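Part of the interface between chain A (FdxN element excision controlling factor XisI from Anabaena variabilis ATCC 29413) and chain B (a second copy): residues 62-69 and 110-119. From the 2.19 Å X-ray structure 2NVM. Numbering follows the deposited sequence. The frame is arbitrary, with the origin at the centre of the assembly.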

# COMPACT_ATOMS: atom_id res chain seq x y z
N GLY A 62 -6.58 6.23 9.05
CA GLY A 62 -6.81 6.78 10.39
C GLY A 62 -8.24 6.61 10.81
O GLY A 62 -8.93 5.73 10.31
N TRP A 63 -8.67 7.47 11.74
CA TRP A 63 -10.03 7.48 12.28
C TRP A 63 -10.65 8.86 12.20
O TRP A 63 -9.99 9.84 12.55
CB TRP A 63 -10.02 7.03 13.73
CG TRP A 63 -9.57 5.65 13.85
CD1 TRP A 63 -8.29 5.21 13.89
CD2 TRP A 63 -10.40 4.49 13.89
NE1 TRP A 63 -8.25 3.86 13.95
CE2 TRP A 63 -9.53 3.37 13.97
CE3 TRP A 63 -11.79 4.27 13.87
CZ2 TRP A 63 -10.01 2.05 14.03
CZ3 TRP A 63 -12.28 2.94 13.96
CH2 TRP A 63 -11.38 1.85 14.03
N ASP A 64 -11.90 8.90 11.74
CA ASP A 64 -12.73 10.09 11.67
C ASP A 64 -13.80 9.80 12.73
O ASP A 64 -14.84 9.22 12.44
CB ASP A 64 -13.29 10.23 10.25
CG ASP A 64 -14.21 11.44 10.07
OD1 ASP A 64 -14.38 12.28 11.00
OD2 ASP A 64 -14.76 11.52 8.96
N GLY A 65 -13.49 10.17 13.97
CA GLY A 65 -14.35 9.89 15.14
C GLY A 65 -14.28 8.38 15.33
O GLY A 65 -13.18 7.84 15.43
N LYS A 66 -15.45 7.72 15.32
CA LYS A 66 -15.55 6.26 15.41
C LYS A 66 -15.44 5.54 14.05
O LYS A 66 -15.40 4.31 14.04
CB LYS A 66 -16.81 5.80 16.16
CG LYS A 66 -18.19 6.09 15.55
CD LYS A 66 -19.29 5.54 16.49
CE LYS A 66 -20.68 5.80 15.95
NZ LYS A 66 -21.75 5.09 16.69
N LYS A 67 -15.36 6.27 12.94
CA LYS A 67 -15.30 5.68 11.58
C LYS A 67 -13.87 5.42 11.13
O LYS A 67 -13.07 6.35 11.06
CB LYS A 67 -16.05 6.56 10.57
CG LYS A 67 -15.96 6.11 9.09
N ARG A 68 -13.55 4.16 10.83
CA ARG A 68 -12.23 3.76 10.31
C ARG A 68 -12.10 4.23 8.87
O ARG A 68 -13.00 3.97 8.08
CB ARG A 68 -12.08 2.22 10.36
CG ARG A 68 -10.79 1.61 9.76
CD ARG A 68 -9.57 2.33 10.27
NE ARG A 68 -8.35 1.55 10.15
CZ ARG A 68 -7.12 2.03 10.36
NH1 ARG A 68 -6.89 3.28 10.72
NH2 ARG A 68 -6.10 1.20 10.24
N VAL A 69 -11.02 4.96 8.56
CA VAL A 69 -10.72 5.43 7.21
C VAL A 69 -9.48 4.66 6.72
O VAL A 69 -8.48 4.57 7.43
CB VAL A 69 -10.48 6.95 7.12
CG1 VAL A 69 -10.04 7.35 5.66
CG2 VAL A 69 -11.75 7.74 7.53
N LEU B 110 -2.53 -1.94 17.43
CA LEU B 110 -3.60 -2.40 16.56
C LEU B 110 -4.32 -1.16 16.08
O LEU B 110 -5.28 -0.70 16.69
CB LEU B 110 -4.52 -3.41 17.24
CG LEU B 110 -3.82 -4.65 17.78
CD1 LEU B 110 -4.88 -5.58 18.38
CD2 LEU B 110 -2.97 -5.40 16.71
N GLY B 111 -3.80 -0.60 14.98
CA GLY B 111 -4.35 0.55 14.29
C GLY B 111 -5.77 0.32 13.81
O GLY B 111 -6.56 1.25 13.80
N PHE B 112 -6.10 -0.92 13.43
CA PHE B 112 -7.48 -1.29 13.06
C PHE B 112 -8.47 -1.29 14.25
O PHE B 112 -9.67 -1.41 14.02
CB PHE B 112 -7.56 -2.59 12.24
CG PHE B 112 -7.25 -3.83 13.02
CD1 PHE B 112 -8.28 -4.56 13.63
CD2 PHE B 112 -5.95 -4.32 13.07
CE1 PHE B 112 -8.00 -5.74 14.34
CE2 PHE B 112 -5.66 -5.50 13.76
CZ PHE B 112 -6.69 -6.21 14.40
N HIS B 113 -7.99 -1.29 15.51
CA HIS B 113 -8.88 -1.11 16.68
C HIS B 113 -9.02 0.41 16.87
O HIS B 113 -8.09 1.13 16.62
CB HIS B 113 -8.34 -1.73 17.97
CG HIS B 113 -8.41 -3.22 18.02
ND1 HIS B 113 -9.33 -3.95 17.29
CD2 HIS B 113 -7.81 -4.10 18.84
CE1 HIS B 113 -9.21 -5.23 17.59
NE2 HIS B 113 -8.30 -5.34 18.54
N HIS B 114 -10.19 0.90 17.25
CA HIS B 114 -10.36 2.35 17.55
C HIS B 114 -9.39 2.74 18.70
O HIS B 114 -9.19 1.91 19.60
CB HIS B 114 -11.81 2.63 17.95
CG HIS B 114 -12.12 4.08 18.15
ND1 HIS B 114 -12.00 4.71 19.37
CD2 HIS B 114 -12.54 5.02 17.28
CE1 HIS B 114 -12.33 5.98 19.24
NE2 HIS B 114 -12.67 6.19 17.99
N PRO B 115 -8.77 3.94 18.68
CA PRO B 115 -7.83 4.36 19.77
C PRO B 115 -8.31 4.09 21.21
O PRO B 115 -7.53 3.60 22.02
CB PRO B 115 -7.68 5.86 19.52
CG PRO B 115 -7.76 5.96 18.04
CD PRO B 115 -8.85 5.00 17.64
N SER B 116 -9.58 4.38 21.48
CA SER B 116 -10.23 4.12 22.77
C SER B 116 -10.42 2.63 23.16
O SER B 116 -10.79 2.36 24.30
CB SER B 116 -11.61 4.82 22.87
OG SER B 116 -12.58 4.21 22.03
N LYS B 117 -10.26 1.70 22.20
CA LYS B 117 -10.37 0.25 22.42
C LYS B 117 -9.04 -0.46 22.74
O LYS B 117 -9.06 -1.52 23.35
CB LYS B 117 -11.01 -0.40 21.17
CG LYS B 117 -11.30 -1.90 21.20
CD LYS B 117 -11.94 -2.35 19.89
CE LYS B 117 -12.23 -3.84 19.92
NZ LYS B 117 -12.81 -4.33 18.66
N ARG B 118 -7.91 0.17 22.39
CA ARG B 118 -6.56 -0.42 22.50
C ARG B 118 -6.09 -0.88 23.87
O ARG B 118 -5.35 -1.86 23.96
CB ARG B 118 -5.52 0.49 21.85
CG ARG B 118 -5.74 0.58 20.38
CD ARG B 118 -4.86 1.59 19.73
NE ARG B 118 -5.38 1.87 18.39
CZ ARG B 118 -5.03 2.88 17.61
NH1 ARG B 118 -4.11 3.76 17.98
NH2 ARG B 118 -5.63 3.03 16.43
N GLY B 119 -6.52 -0.19 24.93
CA GLY B 119 -6.19 -0.60 26.29
C GLY B 119 -6.88 -1.89 26.74
O GLY B 119 -6.46 -2.47 27.75

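The contact is built around one indole. Trp63(A) sits on the first strand of a hairpin, closed by a type II' turn from Asp64(A) to Lys67(A), and its CA-to-CB bond points toward chain B, so the ring lies along the 111-115 backbone. The ring's sole polar atom is paid for: Trp63(A) NE1 donates to Gly111(B) O at 3.1 Å and 146°. That bond is made at the edge of the ring; one face receives carbon from chain B. Pro115(B) CD stands 3.8 Å from the centroid of the Trp63(A) five-membered ring and His114(B) CA 3.7 Å from that of the six-membered ring, both CH-pi contacts, while the His114(B) imidazole turns its edge to that face with the planes at 78°.

His114(B) uses every polar atom of its ring. His114(B) NE2 gives a weak hydrogen bond to Gly65(A) O at 3.1 Å, and His114(B) ND1 accepts from Ser116(B) N at 3.2 Å. Ser116(B) OG also lies 2.8 Å from His114(B) ND1 in a hydrogen bond whose donor could be either atom. Gly65(A) suits the turn, since its phi of 69° by itself favours glycine.

Gly111(B) O is shared. Besides the indole, Gly111(B) O takes a weak bond from Arg118(B) NH2 at 3.3 Å and lies over one face of the Arg68(A) guanidinium, 3.6 Å from Arg68(A) CZ. Arg118(B) is buried and braces the loop from within its own chain: its NH2 donates to His113(B) O at 3.1 Å, with a weak bond from NE to the same oxygen at 3.3 Å. Arg68(A) is anchored similarly, NH1 to Gly62(A) O at 3.2 Å, with NH2 satisfied elsewhere in the structure.

The rule is economical: 318 Å² are buried with two hydrogen bonds across the contact, and intrachain bonds hold the arginines and the histidine in place.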